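Local coordinates for protein argininosuccinate lyase (PDB 6RXA) that is a C-N lyase of the aspartase/fumarase superfamily, known as EDDS lyase, and probably splits argininosuccinate into fumarate and L-arginine, at residues A93-K96 against R97-S101; I108-R112 against N113-N117; N404-G407 against L408-Q412. The protein carries 2 engineered substitutions. All blocks are in the same frame, centred on the assembly; numbering follows the deposited sequence.

In the fold
The three contacts follow one another along the chain, and each marks an end of a helix. Interaction 1 is the last turn and C-terminal end of helix 88-99. Interaction 2, its centre about 19 Å away, opens the long helix 112-147, the next helix in the chain; both belong to the lyase domain and both touch the second subunit, interaction 2 carrying residues of the substrate site. Interaction 3 starts helix 408-419 in the C-terminal domain, on the opposite side of the chain's centre, about 91 Å from interaction 1 and about 78 Å from interaction 2 between centres. It therefore lies at the end of this elongated subunit far from the site residues that interaction 2 of the same chain carries.

Interaction 1 of 3, residues A93-K96 against R97-S101; sequences AALK and RTIGS
Ala94 O is gripped twice by Thr98: the hydroxyl OG1 of Thr98 donates to it at 2.8 Å, and Thr98 N adds a weak bond at 3.0 Å. OG1 can do so because it stands beside its own backbone N (chi1 -61°), which turns the hydroxyl back along the helix. A valine in this position would probably leave Ala94 O with little more than that weak amide bond. One residue further on, Leu95 O takes Ile99 N at 2.9 Å, the donor lying nearly on the line of the carbonyl, and Ile99 CD1 reaches Leu95 CG at 3.8 Å, the two side chains meeting at a slant. The chain of Arg97 folds back so that one face of its guanidinium lies over Ala93 O and Ala94 CA, and NH2 comes 3.7 Å from Ala94 CB. The helix stops at Gly100, whose N still bonds Lys96 O at 2.9 Å, but whose positive phi (101°) suits a glycine. Ala94, Leu95 and Thr98 set this last turn of helix 88-99 against Val75 of helix 62-79, while Ala93 and Arg97 pack on Ala8 and Val5 of the second subunit.

Interaction 2 of 3, residues I108-R112 against N113-N117; sequences IGRSR and NDLAN. With FMT (formic acid), chain B; FMT (formic acid), chain D; FMT (formic acid), chain C.
Ser111 and Asp114 form a capping box at the start of helix 112-147. Ser111 OG accepts Asn113 N at 2.9 Å in an almost straight bond (172°), and Ser111 N donates at 3.0 Å to the syn side of Asp114 OD1. The Asp114 carboxylate sits between its backbone N and carbonyl carbon (chi1 63°), which swings OD1 back toward Ser111; a water joins its OD2 to Gly109 O. Ordinary helical bonds follow, Leu115 N to Ser111 O and Ala116 N to Arg112 O. Among van der Waals contacts, Arg110 CG lies 3.6 Å from Asp114 OD1, the two side chains crossing near a right angle, while the Arg110 guanidinium bonds His47. The anion contacts fan out from the cap. Arg112 takes one oxygen from each of two formates at its guanidinium edge, in plane, with NH1 2.8 Å from O1 of formate D and NH2 3.3 Å from O2 of formate B; Ser111 OG bonds formate B weakly, and Asn113 ND2 meets O2 of formate C at 2.9 Å. Ser280 and Ser281 of the second subunit and Thr158 of the third also hold formates. Ser111, Arg112 and Asn113 bind succinate and fumarate in other structures of this enzyme, so the formates probably mimic substrate carboxylates.

Interaction 3 of 3, residues N404-G407 against L408-Q412; sequences NKIG and LDLVQ
Ile406, the residue before the N-cap, spreads its two branches over the first turn of helix 408-419. Its CG1 lies 4.0 Å from Leu410 CD2, the two side chains slanting across each other, and its CG2 lies 4.0 Å from Val411 CG2, where they meet at about a right angle. The pairing of Ile406 with Val411, five residues on, is a hydrophobic staple. Val411 CG2 stands beside its backbone N, anti to the carbonyl carbon, and so faces back along the chain, also passing 3.4 Å from Gly407 O. Leu410 has CG anti to its N (chi1 -168°), which brings CD2 against the CG1 and CG2 branches of Ile406. Beside them, in the backbone, Gly407 O accepts Val411 N at 3.2 Å, the donor lying in the carbonyl plane, and closes the first helical turn. Val392 and Leu434, from helices 382-399 and 427-434, pack on Ile406, and Ile430 packs on Val411, so the staple is part of the local helical core. Gly407, at the N-cap, brings no side chain to the helix end. A water accepts Leu410 N at 3.1 Å and, weakly, Gly407 N, so solvent does part of the capping while apolar packing ties the incoming loop to the helix.

Interaction 1 of 3, residues A93-K96 against R97-S101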
loop_
_atom_site.group_PDB
_atom_site.type_symbol
_atom_site.label_atom_id
_atom_site.label_comp_id
_atom_site.label_asym_id
_atom_site.label_seq_id
_atom_site.Cartn_x
_atom_site.Cartn_y
_atom_site.Cartn_z
ATOM N N ALA A 93 16.676 26.003 24.988
ATOM C CA ALA A 93 17.684 27.058 24.921
ATOM C C ALA A 93 17.053 28.431 25.091
ATOM O O ALA A 93 17.623 29.307 25.757
ATOM C CB ALA A 93 18.472 26.957 23.618
ATOM N N ALA A 94 15.871 28.643 24.508
ATOM C CA ALA A 94 15.139 29.873 24.759
ATOM C C ALA A 94 14.763 29.996 26.232
ATOM O O ALA A 94 14.804 31.089 26.798
ATOM C CB ALA A 94 13.890 29.934 23.878
ATOM N N LEU A 95 14.385 28.885 26.870
ATOM C CA LEU A 95 14.096 28.930 28.299
ATOM C C LEU A 95 15.337 29.339 29.096
ATOM O O LEU A 95 15.249 30.171 30.003
ATOM C CB LEU A 95 13.559 27.578 28.769
ATOM C CG LEU A 95 13.035 27.554 30.208
ATOM C CD1 LEU A 95 11.765 28.374 30.382
ATOM C CD2 LEU A 95 12.804 26.105 30.609
ATOM N N LYS A 96 16.502 28.781 28.755
ATOM C CA LYS A 96 17.746 29.162 29.422
ATOM C C LYS A 96 18.044 30.639 29.228
ATOM O O LYS A 96 18.488 31.316 30.163
ATOM C CB LYS A 96 18.886 28.304 28.871
ATOM C CG LYS A 96 20.284 28.625 29.389
ATOM C CD LYS A 96 21.322 27.665 28.766
ATOM C CE LYS A 96 21.557 27.961 27.283
ATOM N NZ LYS A 96 22.133 26.795 26.543
ATOM N N ARG A 97 17.822 31.163 28.017
ATOM C CA ARG A 97 18.048 32.592 27.801
ATOM C C ARG A 97 17.070 33.436 28.609
ATOM O O ARG A 97 17.388 34.573 28.976
ATOM C CB ARG A 97 17.961 32.949 26.320
ATOM C CG ARG A 97 19.116 32.395 25.504
ATOM C CD ARG A 97 19.109 32.937 24.084
ATOM N NE ARG A 97 17.962 32.467 23.304
ATOM C CZ ARG A 97 17.959 31.345 22.587
ATOM N NH1 ARG A 97 19.028 30.561 22.562
ATOM N NH2 ARG A 97 16.879 31.004 21.909
ATOM N N THR A 98 15.892 32.877 28.921
ATOM C CA THR A 98 14.844 33.632 29.605
ATOM C C THR A 98 15.023 33.620 31.121
ATOM O O THR A 98 14.845 34.661 31.768
ATOM C CB THR A 98 13.477 33.062 29.210
ATOM O OG1 THR A 98 13.298 33.190 27.791
ATOM C CG2 THR A 98 12.344 33.799 29.923
ATOM N N ILE A 99 15.353 32.474 31.712
ATOM C CA ILE A 99 15.364 32.328 33.163
ATOM C C ILE A 99 16.718 31.929 33.725
ATOM O O ILE A 99 16.861 31.868 34.954
ATOM C CB ILE A 99 14.286 31.336 33.650
ATOM C CG1 ILE A 99 14.613 29.918 33.158
ATOM C CG2 ILE A 99 12.920 31.781 33.182
ATOM C CD1 ILE A 99 13.696 28.862 33.724
ATOM N N GLY A 100 17.693 31.614 32.892
ATOM C CA GLY A 100 18.988 31.183 33.370
ATOM C C GLY A 100 19.165 29.682 33.308
ATOM O O GLY A 100 18.322 28.931 32.805
ATOM N N SER A 101 20.297 29.236 33.865
ATOM C CA SER A 101 20.731 27.859 33.689
ATOM C C SER A 101 19.805 26.836 34.341
ATOM O O SER A 101 19.823 25.670 33.934
ATOM C CB SER A 101 22.153 27.703 34.224
ATOM O OG SER A 101 22.192 28.012 35.608
#

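Interaction 2 of 3, residues I108-R112 against N113-N117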
loop_
_atom_site.group_PDB
_atom_site.type_symbol
_atom_site.label_atom_id
_atom_site.label_comp_id
_atom_site.label_asym_id
_atom_site.label_seq_id
_atom_site.Cartn_x
_atom_site.Cartn_y
_atom_site.Cartn_z
ATOM N N ILE A 108 15.816 16.782 33.697
ATOM C CA ILE A 108 16.260 15.708 34.577
ATOM C C ILE A 108 15.327 14.511 34.455
ATOM O O ILE A 108 14.099 14.636 34.573
ATOM C CB ILE A 108 16.360 16.215 36.025
ATOM C CG1 ILE A 108 17.563 17.149 36.174
ATOM C CG2 ILE A 108 16.458 15.034 36.980
ATOM C CD1 ILE A 108 17.587 17.917 37.504
ATOM N N GLY A 109 15.906 13.337 34.228
ATOM C CA GLY A 109 15.134 12.111 34.159
ATOM C C GLY A 109 14.306 11.920 32.906
ATOM O O GLY A 109 13.440 11.047 32.883
ATOM N N ARG A 110 14.568 12.684 31.846
ATOM C CA ARG A 110 13.721 12.716 30.661
ATOM C C ARG A 110 14.592 12.758 29.415
ATOM O O ARG A 110 15.800 12.996 29.478
ATOM C CB ARG A 110 12.805 13.955 30.723
ATOM C CG ARG A 110 11.723 14.030 29.693
ATOM C CD ARG A 110 10.855 15.254 29.949
ATOM N NE ARG A 110 11.566 16.516 29.782
ATOM C CZ ARG A 110 10.941 17.683 29.657
ATOM N NH1 ARG A 110 9.619 17.713 29.668
ATOM N NH2 ARG A 110 11.624 18.805 29.491
ATOM N N SER A 111 13.961 12.511 28.270
ATOM C CA SER A 111 14.619 12.545 26.977
ATOM C C SER A 111 13.682 13.193 25.976
ATOM O O SER A 111 12.468 13.261 26.188
ATOM C CB SER A 111 14.941 11.103 26.539
ATOM O OG SER A 111 15.366 10.977 25.191
ATOM N N ARG A 112 14.235 13.618 24.840
ATOM C CA ARG A 112 13.353 13.913 23.718
ATOM C C ARG A 112 12.548 12.683 23.291
ATOM O O ARG A 112 11.465 12.832 22.710
ATOM C CB ARG A 112 14.136 14.470 22.525
ATOM C CG ARG A 112 14.598 15.919 22.726
ATOM C CD ARG A 112 15.329 16.462 21.495
ATOM N NE ARG A 112 16.530 15.683 21.184
ATOM C CZ ARG A 112 17.347 15.923 20.162
ATOM N NH1 ARG A 112 17.103 16.921 19.333
ATOM N NH2 ARG A 112 18.406 15.152 19.964
ATOM N N ASN A 113 13.037 11.469 23.577
ATOM C CA ASN A 113 12.389 10.266 23.067
ATOM C C ASN A 113 11.060 9.999 23.760
ATOM O O ASN A 113 10.059 9.714 23.089
ATOM C CB ASN A 113 13.316 9.052 23.194
ATOM C CG ASN A 113 14.584 9.198 22.374
ATOM O OD1 ASN A 113 14.679 10.050 21.485
ATOM N ND2 ASN A 113 15.574 8.366 22.671
ATOM N N ASP A 114 11.028 10.040 25.104
ATOM C CA ASP A 114 9.751 9.830 25.790
ATOM C C ASP A 114 8.844 11.050 25.676
ATOM O O ASP A 114 7.623 10.897 25.548
ATOM C CB ASP A 114 9.919 9.274 27.208
ATOM C CG ASP A 114 10.644 10.182 28.167
ATOM O OD1 ASP A 114 11.417 11.070 27.753
ATOM O OD2 ASP A 114 10.464 9.942 29.393
ATOM N N LEU A 115 9.427 12.251 25.658
ATOM C CA LEU A 115 8.658 13.464 25.394
ATOM C C LEU A 115 7.930 13.369 24.058
ATOM O O LEU A 115 6.724 13.643 23.970
ATOM C CB LEU A 115 9.595 14.680 25.392
ATOM C CG LEU A 115 9.014 15.989 24.845
ATOM C CD1 LEU A 115 7.934 16.529 25.772
ATOM C CD2 LEU A 115 10.113 17.030 24.659
ATOM N N ALA A 116 8.654 12.997 23.002
ATOM C CA ALA A 116 8.065 12.930 21.667
ATOM C C ALA A 116 6.941 11.907 21.617
ATOM O O ALA A 116 5.871 12.181 21.068
ATOM C CB ALA A 116 9.139 12.604 20.628
ATOM N N ASN A 117 7.172 10.714 22.172
ATOM C CA ASN A 117 6.147 9.674 22.126
ATOM C C ASN A 117 4.904 10.128 22.881
ATOM O O ASN A 117 3.775 9.945 22.403
ATOM C CB ASN A 117 6.700 8.370 22.713
ATOM C CG ASN A 117 5.895 7.132 22.307
ATOM O OD1 ASN A 117 4.880 6.795 22.924
ATOM N ND2 ASN A 117 6.388 6.409 21.301
HETATM C C FMT B . 17.258 11.979 22.819
HETATM O O1 FMT B . 17.787 11.373 23.739
HETATM O O2 FMT B . 17.922 12.700 22.082
HETATM C C FMT D . 18.829 16.739 16.098
HETATM O O1 FMT D . 19.080 16.742 17.306
HETATM O O2 FMT D . 17.673 16.741 15.668
HETATM C C FMT C . 18.770 9.244 21.073
HETATM O O1 FMT C . 20.000 9.172 20.923
HETATM O O2 FMT C . 18.044 8.245 21.218
HETATM O O HOH W 1 10.829 10.981 31.909
#

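Interaction 3 of 3, residues N404-G407 against L408-Q412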
loop_
_atom_site.group_PDB
_atom_site.type_symbol
_atom_site.label_atom_id
_atom_site.label_comp_id
_atom_site.label_asym_id
_atom_site.label_seq_id
_atom_site.Cartn_x
_atom_site.Cartn_y
_atom_site.Cartn_z
ATOM N N ASN A 404 -44.688 -5.431 -13.025
ATOM C CA ASN A 404 -45.992 -5.311 -12.382
ATOM C C ASN A 404 -47.148 -5.592 -13.333
ATOM O O ASN A 404 -48.304 -5.616 -12.889
ATOM C CB ASN A 404 -46.141 -3.941 -11.715
ATOM C CG ASN A 404 -45.957 -2.779 -12.676
ATOM O OD1 ASN A 404 -45.416 -2.922 -13.774
ATOM N ND2 ASN A 404 -46.383 -1.598 -12.238
ATOM N N LYS A 405 -46.860 -5.812 -14.616
ATOM C CA LYS A 405 -47.845 -6.226 -15.604
ATOM C C LYS A 405 -47.745 -7.710 -15.945
ATOM O O LYS A 405 -48.494 -8.190 -16.802
ATOM C CB LYS A 405 -47.674 -5.409 -16.887
ATOM C CG LYS A 405 -47.821 -3.909 -16.713
ATOM C CD LYS A 405 -49.156 -3.545 -16.097
ATOM C CE LYS A 405 -49.378 -2.045 -16.137
ATOM N NZ LYS A 405 -50.587 -1.654 -15.368
ATOM N N ILE A 406 -46.828 -8.441 -15.309
ATOM C CA ILE A 406 -46.783 -9.892 -15.463
ATOM C C ILE A 406 -48.024 -10.503 -14.830
ATOM O O ILE A 406 -48.391 -10.165 -13.696
ATOM C CB ILE A 406 -45.505 -10.461 -14.826
ATOM C CG1 ILE A 406 -44.263 -9.969 -15.575
ATOM C CG2 ILE A 406 -45.572 -11.990 -14.774
ATOM C CD1 ILE A 406 -42.966 -10.315 -14.872
ATOM N N GLY A 407 -48.665 -11.417 -15.553
ATOM C CA GLY A 407 -49.885 -12.035 -15.074
ATOM C C GLY A 407 -49.909 -13.545 -15.194
ATOM O O GLY A 407 -48.885 -14.181 -15.455
ATOM N N LEU A 408 -51.096 -14.128 -15.025
ATOM C CA LEU A 408 -51.210 -15.581 -15.004
ATOM C C LEU A 408 -50.801 -16.193 -16.339
ATOM O O LEU A 408 -50.129 -17.229 -16.369
ATOM C CB LEU A 408 -52.641 -15.965 -14.634
ATOM C CG LEU A 408 -52.943 -17.439 -14.376
ATOM C CD1 LEU A 408 -52.120 -18.005 -13.248
ATOM C CD2 LEU A 408 -54.446 -17.575 -14.079
ATOM N N ASP A 409 -51.169 -15.555 -17.457
ATOM C CA ASP A 409 -50.870 -16.132 -18.766
ATOM C C ASP A 409 -49.366 -16.285 -18.974
ATOM O O ASP A 409 -48.887 -17.350 -19.376
ATOM C CB ASP A 409 -51.489 -15.283 -19.880
ATOM C CG ASP A 409 -53.001 -15.450 -19.979
ATOM O OD1 ASP A 409 -53.537 -16.432 -19.422
ATOM O OD2 ASP A 409 -53.656 -14.602 -20.623
ATOM N N LEU A 410 -48.600 -15.231 -18.698
ATOM C CA LEU A 410 -47.158 -15.293 -18.914
ATOM C C LEU A 410 -46.502 -16.326 -18.002
ATOM O O LEU A 410 -45.574 -17.031 -18.419
ATOM C CB LEU A 410 -46.557 -13.905 -18.694
ATOM C CG LEU A 410 -45.114 -13.729 -19.147
ATOM C CD1 LEU A 410 -45.000 -13.889 -20.639
ATOM C CD2 LEU A 410 -44.584 -12.372 -18.737
ATOM N N VAL A 411 -46.973 -16.443 -16.759
ATOM C CA VAL A 411 -46.387 -17.415 -15.840
ATOM C C VAL A 411 -46.704 -18.836 -16.286
ATOM O O VAL A 411 -45.859 -19.734 -16.184
ATOM C CB VAL A 411 -46.878 -17.164 -14.404
ATOM C CG1 VAL A 411 -46.507 -18.336 -13.496
ATOM C CG2 VAL A 411 -46.325 -15.853 -13.880
ATOM N N GLN A 412 -47.934 -19.081 -16.744
ATOM C CA GLN A 412 -48.275 -20.427 -17.185
ATOM C C GLN A 412 -47.481 -20.805 -18.428
ATOM O O GLN A 412 -46.993 -21.936 -18.539
ATOM C CB GLN A 412 -49.776 -20.551 -17.443
ATOM C CG GLN A 412 -50.657 -20.403 -16.205
ATOM C CD GLN A 412 -50.442 -21.496 -15.164
ATOM O OE1 GLN A 412 -50.128 -22.643 -15.490
ATOM N NE2 GLN A 412 -50.613 -21.137 -13.898
HETATM O O HOH W 2 -49.790 -12.412 -18.434
#